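Local coordinates for protein putative glycosyltransferase (GalT1) (Streptococcus parasanguinis, PDB 4PHR) that probably transfers a sugar from a nucleotide-activated donor, its amino-terminal GT-D-fold domain binding UDP, at residues V31-D36 against T117-P122; V74-V79 against P112-T117. All coordinates share one frame; numbering follows the deposited sequence.

Interaction 1: V31-D36 against T117-P122; sequences VVRFGD and TFISRP. With UDP (uridine-5'-diphosphate), chain B.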
loop_
_atom_site.group_PDB
_atom_site.type_symbol
_atom_site.label_atom_id
_atom_site.label_comp_id
_atom_site.label_asym_id
_atom_site.label_seq_id
_atom_site.Cartn_x
_atom_site.Cartn_y
_atom_site.Cartn_z
ATOM N N VAL A 31 8.052 2.888 4.529
ATOM C CA VAL A 31 6.775 3.529 4.281
ATOM C C VAL A 31 5.660 2.617 4.749
ATOM O O VAL A 31 5.606 1.452 4.355
ATOM C CB VAL A 31 6.548 3.815 2.779
ATOM C CG1 VAL A 31 5.208 4.536 2.578
ATOM C CG2 VAL A 31 7.686 4.639 2.211
ATOM N N VAL A 32 4.773 3.150 5.588
ATOM C CA VAL A 32 3.558 2.440 5.971
ATOM C C VAL A 32 2.365 3.301 5.558
ATOM O O VAL A 32 2.353 4.514 5.789
ATOM C CB VAL A 32 3.546 2.122 7.490
ATOM C CG1 VAL A 32 3.615 3.388 8.328
ATOM C CG2 VAL A 32 2.331 1.310 7.857
ATOM N N ARG A 33 1.368 2.679 4.932
ATOM C CA ARG A 33 0.213 3.425 4.422
ATOM C C ARG A 33 -1.072 3.009 5.141
ATOM O O ARG A 33 -1.361 1.826 5.282
ATOM C CB ARG A 33 0.053 3.232 2.907
ATOM C CG ARG A 33 1.289 3.587 2.049
ATOM C CD ARG A 33 1.091 3.199 0.550
ATOM N NE ARG A 33 0.712 1.796 0.514
ATOM C CZ ARG A 33 -0.527 1.316 0.465
ATOM N NH1 ARG A 33 -1.579 2.111 0.250
ATOM N NH2 ARG A 33 -0.706 0.011 0.590
ATOM N N PHE A 34 -1.836 3.979 5.623
ATOM C CA PHE A 34 -3.134 3.678 6.214
ATOM C C PHE A 34 -4.213 4.023 5.206
ATOM O O PHE A 34 -4.303 5.161 4.754
ATOM C CB PHE A 34 -3.335 4.441 7.531
ATOM C CG PHE A 34 -2.531 3.879 8.658
ATOM C CD1 PHE A 34 -1.177 4.157 8.767
ATOM C CD2 PHE A 34 -3.118 3.031 9.583
ATOM C CE1 PHE A 34 -0.432 3.608 9.797
ATOM C CE2 PHE A 34 -2.385 2.492 10.610
ATOM C CZ PHE A 34 -1.040 2.774 10.716
ATOM N N GLY A 35 -5.021 3.027 4.847
ATOM C CA GLY A 35 -6.140 3.231 3.950
ATOM C C GLY A 35 -7.450 3.039 4.681
ATOM O O GLY A 35 -7.482 2.870 5.908
ATOM N N ASP A 36 -8.543 3.052 3.928
ATOM C CA ASP A 36 -9.858 2.929 4.540
ATOM C C ASP A 36 -10.018 1.627 5.324
ATOM O O ASP A 36 -10.609 1.618 6.396
ATOM C CB ASP A 36 -10.964 3.079 3.492
ATOM C CG ASP A 36 -10.893 2.025 2.423
ATOM O OD1 ASP A 36 -11.863 1.241 2.289
ATOM O OD2 ASP A 36 -9.854 1.982 1.734
ATOM N N THR A 117 -0.997 7.853 1.175
ATOM C CA THR A 117 -1.387 6.462 0.988
ATOM C C THR A 117 -1.544 6.145 -0.496
ATOM O O THR A 117 -1.444 4.979 -0.912
ATOM C CB THR A 117 -2.664 6.200 1.789
ATOM O OG1 THR A 117 -2.302 6.215 3.165
ATOM C CG2 THR A 117 -3.353 4.866 1.451
ATOM N N PHE A 118 -1.767 7.178 -1.306
ATOM C CA PHE A 118 -1.953 6.987 -2.742
ATOM C C PHE A 118 -0.650 6.842 -3.536
ATOM O O PHE A 118 -0.674 6.832 -4.765
ATOM C CB PHE A 118 -2.850 8.081 -3.339
ATOM C CG PHE A 118 -4.213 8.166 -2.709
ATOM C CD1 PHE A 118 -4.764 7.084 -2.032
ATOM C CD2 PHE A 118 -4.951 9.340 -2.798
ATOM C CE1 PHE A 118 -6.024 7.174 -1.454
ATOM C CE2 PHE A 118 -6.212 9.438 -2.226
ATOM C CZ PHE A 118 -6.755 8.352 -1.561
ATOM N N ILE A 119 0.495 6.705 -2.870
ATOM C CA ILE A 119 1.690 6.332 -3.630
ATOM C C ILE A 119 1.493 4.980 -4.330
ATOM O O ILE A 119 2.155 4.696 -5.330
ATOM C CB ILE A 119 3.011 6.331 -2.806
ATOM C CG1 ILE A 119 2.960 5.340 -1.650
ATOM C CG2 ILE A 119 3.362 7.731 -2.318
ATOM C CD1 ILE A 119 4.331 5.016 -1.090
ATOM N N SER A 120 0.568 4.160 -3.825
ATOM C CA SER A 120 0.263 2.876 -4.461
ATOM C C SER A 120 -0.877 3.010 -5.468
ATOM O O SER A 120 -1.200 2.053 -6.164
ATOM C CB SER A 120 -0.110 1.818 -3.417
ATOM O OG SER A 120 -1.304 2.200 -2.749
ATOM N N ARG A 121 -1.477 4.202 -5.539
ATOM C CA ARG A 121 -2.717 4.420 -6.298
ATOM C C ARG A 121 -2.605 5.659 -7.203
ATOM O O ARG A 121 -3.325 6.641 -7.027
ATOM C CB ARG A 121 -3.899 4.582 -5.329
ATOM C CG ARG A 121 -3.992 3.538 -4.207
ATOM C CD ARG A 121 -4.137 2.119 -4.738
ATOM N NE ARG A 121 -5.238 2.027 -5.688
ATOM C CZ ARG A 121 -6.328 1.293 -5.514
ATOM N NH1 ARG A 121 -6.472 0.546 -4.425
ATOM N NH2 ARG A 121 -7.264 1.293 -6.453
ATOM N N PRO A 122 -1.694 5.619 -8.180
ATOM C CA PRO A 122 -1.323 6.847 -8.893
ATOM C C PRO A 122 -2.080 7.090 -10.194
ATOM O O PRO A 122 -1.614 7.904 -10.988
ATOM C CB PRO A 122 0.162 6.614 -9.224
ATOM C CG PRO A 122 0.522 5.243 -8.635
ATOM C CD PRO A 122 -0.769 4.523 -8.495
HETATM N N1 UDP B . -3.189 -9.020 0.376
HETATM C C2 UDP B . -2.736 -10.299 0.588
HETATM N N3 UDP B . -3.072 -10.960 1.745
HETATM C C4 UDP B . -3.855 -10.352 2.697
HETATM C C5 UDP B . -4.314 -9.052 2.488
HETATM C C6 UDP B . -4.081 -8.466 1.249
HETATM O O2 UDP B . -2.052 -10.870 -0.261
HETATM O O4 UDP B . -4.106 -10.979 3.732
HETATM C "C1'" UDP B . -2.747 -8.305 -0.831
HETATM C "C2'" UDP B . -3.700 -8.122 -1.982
HETATM O "O2'" UDP B . -3.752 -9.289 -2.776
HETATM C "C3'" UDP B . -3.046 -6.965 -2.705
HETATM C "C4'" UDP B . -2.462 -6.141 -1.570
HETATM O "O4'" UDP B . -2.455 -6.986 -0.416
HETATM O "O3'" UDP B . -1.987 -7.436 -3.510
HETATM C "C5'" UDP B . -3.269 -4.876 -1.308
HETATM O "O5'" UDP B . -2.709 -4.205 -0.187
HETATM P PA UDP B . -3.337 -2.843 0.398
HETATM O O1A UDP B . -4.677 -3.115 0.953
HETATM O O2A UDP B . -2.330 -2.301 1.342
HETATM O O3A UDP B . -3.481 -1.952 -0.948
HETATM P PB UDP B . -3.888 -0.396 -1.213
HETATM O O1B UDP B . -5.278 -0.433 -1.754
HETATM O O2B UDP B . -2.906 0.046 -2.231
HETATM O O3B UDP B . -3.812 0.356 0.080
#

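Interaction 2: V74-V79 against P112-T117; sequences VCLPDV and PFYGST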
loop_
_atom_site.group_PDB
_atom_site.type_symbol
_atom_site.label_atom_id
_atom_site.label_comp_id
_atom_site.label_asym_id
_atom_site.label_seq_id
_atom_site.Cartn_x
_atom_site.Cartn_y
_atom_site.Cartn_z
ATOM N N VAL A 74 4.850 7.748 7.589
ATOM C CA VAL A 74 3.509 7.247 7.870
ATOM C C VAL A 74 2.531 7.997 6.974
ATOM O O VAL A 74 2.549 9.227 6.942
ATOM C CB VAL A 74 3.139 7.447 9.356
ATOM C CG1 VAL A 74 1.708 6.983 9.621
ATOM C CG2 VAL A 74 4.126 6.704 10.262
ATOM N N CYS A 75 1.685 7.259 6.249
ATOM C CA CYS A 75 0.861 7.855 5.195
ATOM C C CYS A 75 -0.630 7.759 5.483
ATOM O O CYS A 75 -1.086 6.793 6.094
ATOM C CB CYS A 75 1.139 7.173 3.849
ATOM S SG CYS A 75 2.857 7.225 3.336
ATOM N N LEU A 76 -1.378 8.761 5.010
ATOM C CA LEU A 76 -2.839 8.778 5.076
ATOM C C LEU A 76 -3.413 9.021 3.686
ATOM O O LEU A 76 -2.710 9.490 2.792
ATOM C CB LEU A 76 -3.301 9.927 5.967
ATOM C CG LEU A 76 -3.505 9.645 7.453
ATOM C CD1 LEU A 76 -2.538 8.644 8.010
ATOM C CD2 LEU A 76 -3.483 10.964 8.241
ATOM N N PRO A 77 -4.702 8.718 3.494
ATOM C CA PRO A 77 -5.309 9.043 2.203
ATOM C C PRO A 77 -5.202 10.541 1.907
ATOM O O PRO A 77 -5.439 11.372 2.782
ATOM C CB PRO A 77 -6.774 8.608 2.391
ATOM C CG PRO A 77 -6.731 7.565 3.504
ATOM C CD PRO A 77 -5.662 8.096 4.423
ATOM N N ASP A 78 -4.860 10.885 0.674
ATOM C CA ASP A 78 -4.612 12.281 0.328
ATOM C C ASP A 78 -5.923 12.900 -0.138
ATOM O O ASP A 78 -6.128 13.134 -1.326
ATOM C CB ASP A 78 -3.516 12.364 -0.746
ATOM C CG ASP A 78 -3.127 13.785 -1.086
ATOM O OD1 ASP A 78 -3.631 14.726 -0.440
ATOM O OD2 ASP A 78 -2.300 13.955 -2.007
ATOM N N VAL A 79 -6.818 13.148 0.814
ATOM C CA VAL A 79 -8.199 13.502 0.499
ATOM C C VAL A 79 -8.708 14.676 1.323
ATOM O O VAL A 79 -9.881 15.048 1.234
ATOM C CB VAL A 79 -9.147 12.302 0.725
ATOM C CG1 VAL A 79 -8.768 11.138 -0.174
ATOM C CG2 VAL A 79 -9.146 11.879 2.183
ATOM N N PRO A 112 2.691 16.617 12.343
ATOM C CA PRO A 112 2.905 17.797 11.495
ATOM C C PRO A 112 2.663 17.527 10.008
ATOM O O PRO A 112 2.225 18.420 9.288
ATOM C CB PRO A 112 4.375 18.165 11.755
ATOM C CG PRO A 112 4.985 16.949 12.385
ATOM C CD PRO A 112 3.880 16.291 13.149
ATOM N N PHE A 113 2.944 16.308 9.559
ATOM C CA PHE A 113 2.686 15.926 8.174
ATOM C C PHE A 113 2.589 14.418 8.053
ATOM O O PHE A 113 3.089 13.685 8.907
ATOM C CB PHE A 113 3.793 16.435 7.248
ATOM C CG PHE A 113 5.119 15.764 7.464
ATOM C CD1 PHE A 113 6.033 16.279 8.372
ATOM C CD2 PHE A 113 5.454 14.616 6.759
ATOM C CE1 PHE A 113 7.253 15.658 8.573
ATOM C CE2 PHE A 113 6.674 13.995 6.956
ATOM C CZ PHE A 113 7.574 14.513 7.865
ATOM N N TYR A 114 1.938 13.972 6.983
ATOM C CA TYR A 114 1.865 12.557 6.632
ATOM C C TYR A 114 2.263 12.400 5.183
ATOM O O TYR A 114 2.147 13.346 4.412
ATOM C CB TYR A 114 0.435 12.034 6.824
ATOM C CG TYR A 114 0.006 12.028 8.274
ATOM C CD1 TYR A 114 -0.620 13.133 8.838
ATOM C CD2 TYR A 114 0.247 10.922 9.084
ATOM C CE1 TYR A 114 -1.004 13.134 10.171
ATOM C CE2 TYR A 114 -0.137 10.908 10.409
ATOM C CZ TYR A 114 -0.758 12.021 10.951
ATOM O OH TYR A 114 -1.143 12.027 12.270
ATOM N N GLY A 115 2.737 11.214 4.809
ATOM C CA GLY A 115 2.904 10.890 3.406
ATOM C C GLY A 115 1.561 10.510 2.807
ATOM O O GLY A 115 0.559 10.446 3.519
ATOM N N SER A 116 1.539 10.241 1.502
ATOM C CA SER A 116 0.310 9.857 0.820
ATOM C C SER A 116 0.126 8.352 0.678
ATOM O O SER A 116 0.957 7.665 0.091
ATOM C CB SER A 116 0.270 10.464 -0.580
ATOM O OG SER A 116 -0.910 10.056 -1.256
ATOM N N THR A 117 -0.997 7.853 1.175
ATOM C CA THR A 117 -1.387 6.462 0.988
ATOM C C THR A 117 -1.544 6.145 -0.496
ATOM O O THR A 117 -1.444 4.979 -0.912
ATOM C CB THR A 117 -2.664 6.200 1.789
ATOM O OG1 THR A 117 -2.302 6.215 3.165
ATOM C CG2 THR A 117 -3.353 4.866 1.451
HETATM O O HOH W 1 -1.316 11.812 -3.297
#

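Interaction 1: V31-D36 against T117-P122
Arg33 NH1 donates to UDP O3B at 2.8 Å, while its NH2 bonds the same oxygen at 3.2 Å and adds a weak bond to O2A, so one guanidinium spans both phosphates edge-on. Ser120 OG donates to UDP O2B (2.7 Å), and Arg121 NH1 to UDP O1B, which lies in the plane of that guanidinium, at its edge (3.1 Å). All three terminal oxygens of the beta-phosphate are thereby engaged. The 3-10 turn 117-120 helps orient Arg33: NH1 also donates to Thr117 O (3.1 Å, 157°), lying in the carbonyl plane on a lone pair. A salt bridge from NH2 to Asp225 is the second anchor. Ser120 OG lies above the guanidinium face, toward the rim, without hydrogen-bonding NH1. Arg33 bends at chi3 (-53°), its CD resting 3.6 Å from Ile119 CG1, whose CD1 meets Val31 CG1 tip to tip. Farther out, Thr117 OG1 donates to Phe34 O at 2.8 Å from above the carbonyl plane, tying the turn to the residue just after strand 30-33. Arg33, Arg121 and Lys210, whose NZ also bonds UDP, would together offset the charge of a UDP leaving group, Asp225, Glu232 and Glu253 partly balancing the arginines.

Interaction 2: V74-V79 against P112-T117
Val74 opens the pairing through its carbonyl oxygen, which accepts from Gly115 N at 2.9 Å and lies near the edge of the Tyr114 ring. Cys75 bridges to Gly115 with their CA atoms only 4.1 Å apart. Its SG, set beside its own backbone N (chi1 -57°), lies 3.7 Å from Gly115 CA, where the lack of a side chain lets the strands come this close; Cys75 CA also makes a CA-H...O contact with Gly115 O. Leu76 N donates to Gly115 O (3.0 Å), and Leu76 O accepts from Thr117 N at 2.9 Å in a nearly straight bond of 175°. This is the parallel ladder joining strand 72-76 to the short strand 115-116 in the parallel sheet of the GT-D fold. The Leu76 side chain turns back over Tyr114, CD2 standing above the ring centre in a CH-pi contact (3.6 Å to the centroid), while Tyr114 OH bonds Ala111 N. Asp78, the centre of an inverse gamma turn, has CB 3.5 Å from Ser116 OG. A water donates to Asp78 OD2 and hydrogen-bonds Ser116 OG; OD2 is also held by Arg85, and Ser116 OG by Phe118 N.

In the fold
Interactions 1 and 2 lie with their centres about 8 Å apart and share Thr117, where strand 115-116 gives way to the 3-10 turn. Along the chain, 31-36 comes first, then 74-79, then the continuous run 112-122 that serves both contacts. In the parallel sheet, strand 72-76 has strand 30-33 on one side, where Cys75 N and O hydrogen-bond Val32 O and Phe34 N, and strand 115-116 on the other; Val31 goes on to pair with strand 223-225. Interaction 2 thus sets strand 115-116 within the sheet, and interaction 1 reaches across from its end to strand 30-33, bringing residues distant in sequence together at the UDP diphosphate.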